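Local coordinates for chorismate synthase (Aquifex aeolicus, PDB 1Q1L) that catalyses the FMNH2-dependent 1,4-elimination of phosphate from 5-enolpyruvylshikimate-3-phosphate to give chorismate, the last step of the shikimate pathway, at the interface of chains A and B and the interface of chains A and C. Numbering follows the deposited sequence. Chains: chain A/B/C, Chorismate synthase.

Contact 1: the interface of chains A and B. Residues chain A 278-279; chain B 169, 171, 174, 230.
The last turn of the 3-10 helix 274-279 in chain A, carrying A:Ala278 and A:Arg279, faces the loop glycine B:Gly171, which has a positive phi (64°) and whose carbonyl O lies 3.4 Å from A:Arg279 CA. A:Arg279 runs extended from CG to NE along this surface and brings NH1 of its guanidinium to the carboxylate of B:Glu174. The salt bridge is long, 3.5 Å between A:Arg279 NH1 and B:Glu174 OE2, and the two planes stand 87° apart, so the charges meet without the flat, two-pronged pairing of a parallel arrangement. Two waters extend the polar contact. Water 2 lies 2.8 Å from A:Arg279 NH1 and also meets B:Glu174 OE2 and B:Ser169 OG, giving the ion pair a second, mediated link. With chi1 at 74°, B:Ser169 OG sits between its own backbone N and carbonyl carbon, where it meets both waters. Water 1, 2.7 Å from B:Ser169 OG, joins this hydroxyl to the backbone carbonyls of A:Ala278 and B:Gly171, two acceptors that could not bond each other directly. On the apolar flank, the methyl CB of A:Ala278 packs against CG2 of B:Val230 at 3.8 Å, and the same CG2 lies near A:Arg279 NH1. This small hydrated patch, repeated by the two-fold axis, helps join two subunits of the homotetramer.

Contact 2: the interface of chains A and C. Residues chain A 13-15, 136; chain C 25, 68, 79, 81.
Apolar packing brings the strand end A:Ala14 against C:Pro79, methyl to ring. CB of A:Ala14 lies 3.5 Å from CB of C:Pro79 and also reaches the hydroxyl of C:Ser68, while C:Ile25 CG2 and C:Ala81 CB stand farther off, each 4.2 Å from the same A:Ala14 CB. Beside it, the chain of A:Gly15 passes close to the serine, with A:Gly15 CA 3.6 Å from C:Ser68 CB. The carbonyl O of A:Thr13 touches CB and CG of the proline ring, and the side chain of A:Arg136, though poorly ordered, crosses that ring at about a right angle, NE nearest CD.

A polar link passes through water 3, which accepts the N-H of A:Gly15, 2.9 Å from A:Gly15 N, and also meets the carbonyl O of C:Pro79.

Hydrogen bonds within each subunit shape the two surfaces. In chain C, OG of C:Ser68 donates a hydrogen bond to C:Pro79 O at 3.2 Å, tilted 33° from the carbonyl plane; a chi1 of 68° turns the hydroxyl towards this acceptor. Replacing C:Ser68 with alanine would probably leave the C:Pro79 carbonyl without its serine donor and open a small gap beside the A:Ala14 methyl. In chain A, two N-H groups at the edge of the A:Arg136 guanidinium bind in its plane: NH2 to the hydroxyl OG1 of A:Thr13, and NH1 to a lone pair of A:Gly15 O. As modelled, this pair ties the helix 131-137 to the segment lining the interface.

A:Arg136 is predicted to bind FMN, so the patch, one of two related by symmetry, both joins subunits of the tetramer and probably steadies the surroundings of a flavin site.

Contact 1: the interface of chains A and B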
# COMPACT_ATOMS: atom_id res chain seq x y z
N ALA A 278 7.96 31.47 -8.57
CA ALA A 278 7.37 32.09 -7.39
C ALA A 278 7.76 33.56 -7.26
O ALA A 278 7.20 34.28 -6.43
CB ALA A 278 7.80 31.33 -6.13
N ARG A 279 8.70 34.00 -8.08
CA ARG A 279 9.16 35.39 -8.06
C ARG A 279 8.61 36.18 -9.24
O ARG A 279 8.81 37.39 -9.33
CB ARG A 279 10.69 35.44 -8.12
CG ARG A 279 11.37 34.45 -7.21
CD ARG A 279 12.89 34.53 -7.31
NE ARG A 279 13.53 33.33 -6.78
CZ ARG A 279 13.30 32.82 -5.57
NH1 ARG A 279 12.44 33.41 -4.75
NH2 ARG A 279 13.92 31.72 -5.18
N SER B 169 9.06 35.47 1.08
CA SER B 169 9.03 36.28 -0.13
C SER B 169 7.67 36.21 -0.81
O SER B 169 6.98 35.20 -0.75
CB SER B 169 10.10 35.83 -1.13
OG SER B 169 9.75 34.60 -1.75
N GLY B 171 6.23 37.52 -4.58
CA GLY B 171 6.58 38.16 -5.84
C GLY B 171 8.07 38.41 -5.83
O GLY B 171 8.85 37.55 -5.44
N GLU B 174 11.49 40.17 -1.14
CA GLU B 174 11.95 39.19 -0.19
C GLU B 174 12.25 39.82 1.17
O GLU B 174 12.50 41.03 1.26
CB GLU B 174 13.22 38.50 -0.70
CG GLU B 174 13.12 38.01 -2.13
CD GLU B 174 14.30 37.13 -2.51
OE1 GLU B 174 15.45 37.53 -2.25
OE2 GLU B 174 14.07 36.03 -3.08
N VAL B 230 7.18 32.38 -1.47
CA VAL B 230 7.97 31.31 -0.89
C VAL B 230 7.88 31.32 0.62
O VAL B 230 8.03 32.37 1.25
CB VAL B 230 9.45 31.45 -1.27
CG1 VAL B 230 10.25 30.32 -0.66
CG2 VAL B 230 9.59 31.46 -2.78
O HOH W 1 8.69 35.07 -4.20
O HOH W 2 12.29 33.57 -2.00

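Contact 2: the interface of chains A and C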
# COMPACT_ATOMS: atom_id res chain seq x y z
N THR A 13 14.56 -3.42 -3.87
CA THR A 13 15.98 -3.58 -4.19
C THR A 13 16.66 -3.96 -2.89
O THR A 13 16.12 -3.73 -1.80
CB THR A 13 16.62 -2.27 -4.70
OG1 THR A 13 16.67 -1.31 -3.64
CG2 THR A 13 15.82 -1.70 -5.86
N ALA A 14 17.85 -4.55 -3.00
CA ALA A 14 18.61 -4.97 -1.82
C ALA A 14 20.07 -5.14 -2.18
O ALA A 14 20.42 -5.21 -3.36
CB ALA A 14 18.06 -6.29 -1.29
N GLY A 15 20.92 -5.21 -1.16
CA GLY A 15 22.34 -5.39 -1.38
C GLY A 15 23.16 -4.30 -0.73
O GLY A 15 22.73 -3.15 -0.67
N ARG A 136 24.73 -0.21 2.90
CA ARG A 136 23.43 -0.21 2.24
C ARG A 136 22.99 1.18 1.78
O ARG A 136 22.29 1.31 0.77
CB ARG A 136 22.37 -0.81 3.18
CG ARG A 136 20.93 -0.63 2.71
CD ARG A 136 20.72 -1.24 1.33
NE ARG A 136 19.36 -1.03 0.84
CZ ARG A 136 18.95 -1.35 -0.38
NH1 ARG A 136 19.79 -1.90 -1.24
NH2 ARG A 136 17.69 -1.11 -0.74
N ILE C 25 12.94 -11.17 -1.82
CA ILE C 25 13.48 -10.05 -1.07
C ILE C 25 12.51 -9.78 0.07
O ILE C 25 11.32 -9.62 -0.16
CB ILE C 25 13.59 -8.77 -1.94
CG1 ILE C 25 14.59 -8.99 -3.07
CG2 ILE C 25 14.04 -7.59 -1.07
CD1 ILE C 25 14.76 -7.77 -3.97
N SER C 68 22.14 -10.83 0.73
CA SER C 68 22.31 -9.55 1.40
C SER C 68 21.50 -9.49 2.68
O SER C 68 20.64 -10.33 2.93
CB SER C 68 21.87 -8.41 0.47
OG SER C 68 20.47 -8.44 0.24
N PRO C 79 17.31 -4.88 3.57
CA PRO C 79 16.57 -5.97 2.91
C PRO C 79 17.37 -7.26 2.78
O PRO C 79 18.56 -7.24 2.46
CB PRO C 79 16.22 -5.37 1.55
CG PRO C 79 16.10 -3.91 1.84
CD PRO C 79 17.31 -3.67 2.73
N ALA C 81 17.94 -10.57 0.75
CA ALA C 81 17.71 -11.18 -0.56
C ALA C 81 18.15 -12.64 -0.52
O ALA C 81 19.22 -12.97 -0.01
CB ALA C 81 18.49 -10.44 -1.63
O HOH W 3 20.24 -5.23 1.70

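About 43 Å separates the centres of contact 1 and contact 2, and they share no residue. In chain A, contact 1 draws on the 3-10 helix 274-279, whereas contact 2 uses the strand 10-14, the glycine following it and the helix 131-137. One subunit thus meets two different neighbours through separate surfaces. Because each interface is two-fold symmetric, two such surfaces could in principle build the homotetramer from identical chains. Water bridges backbone groups across both, but contact 1 adds a charged pair, while contact 2 relies on close packing and includes a predicted flavin-binding residue.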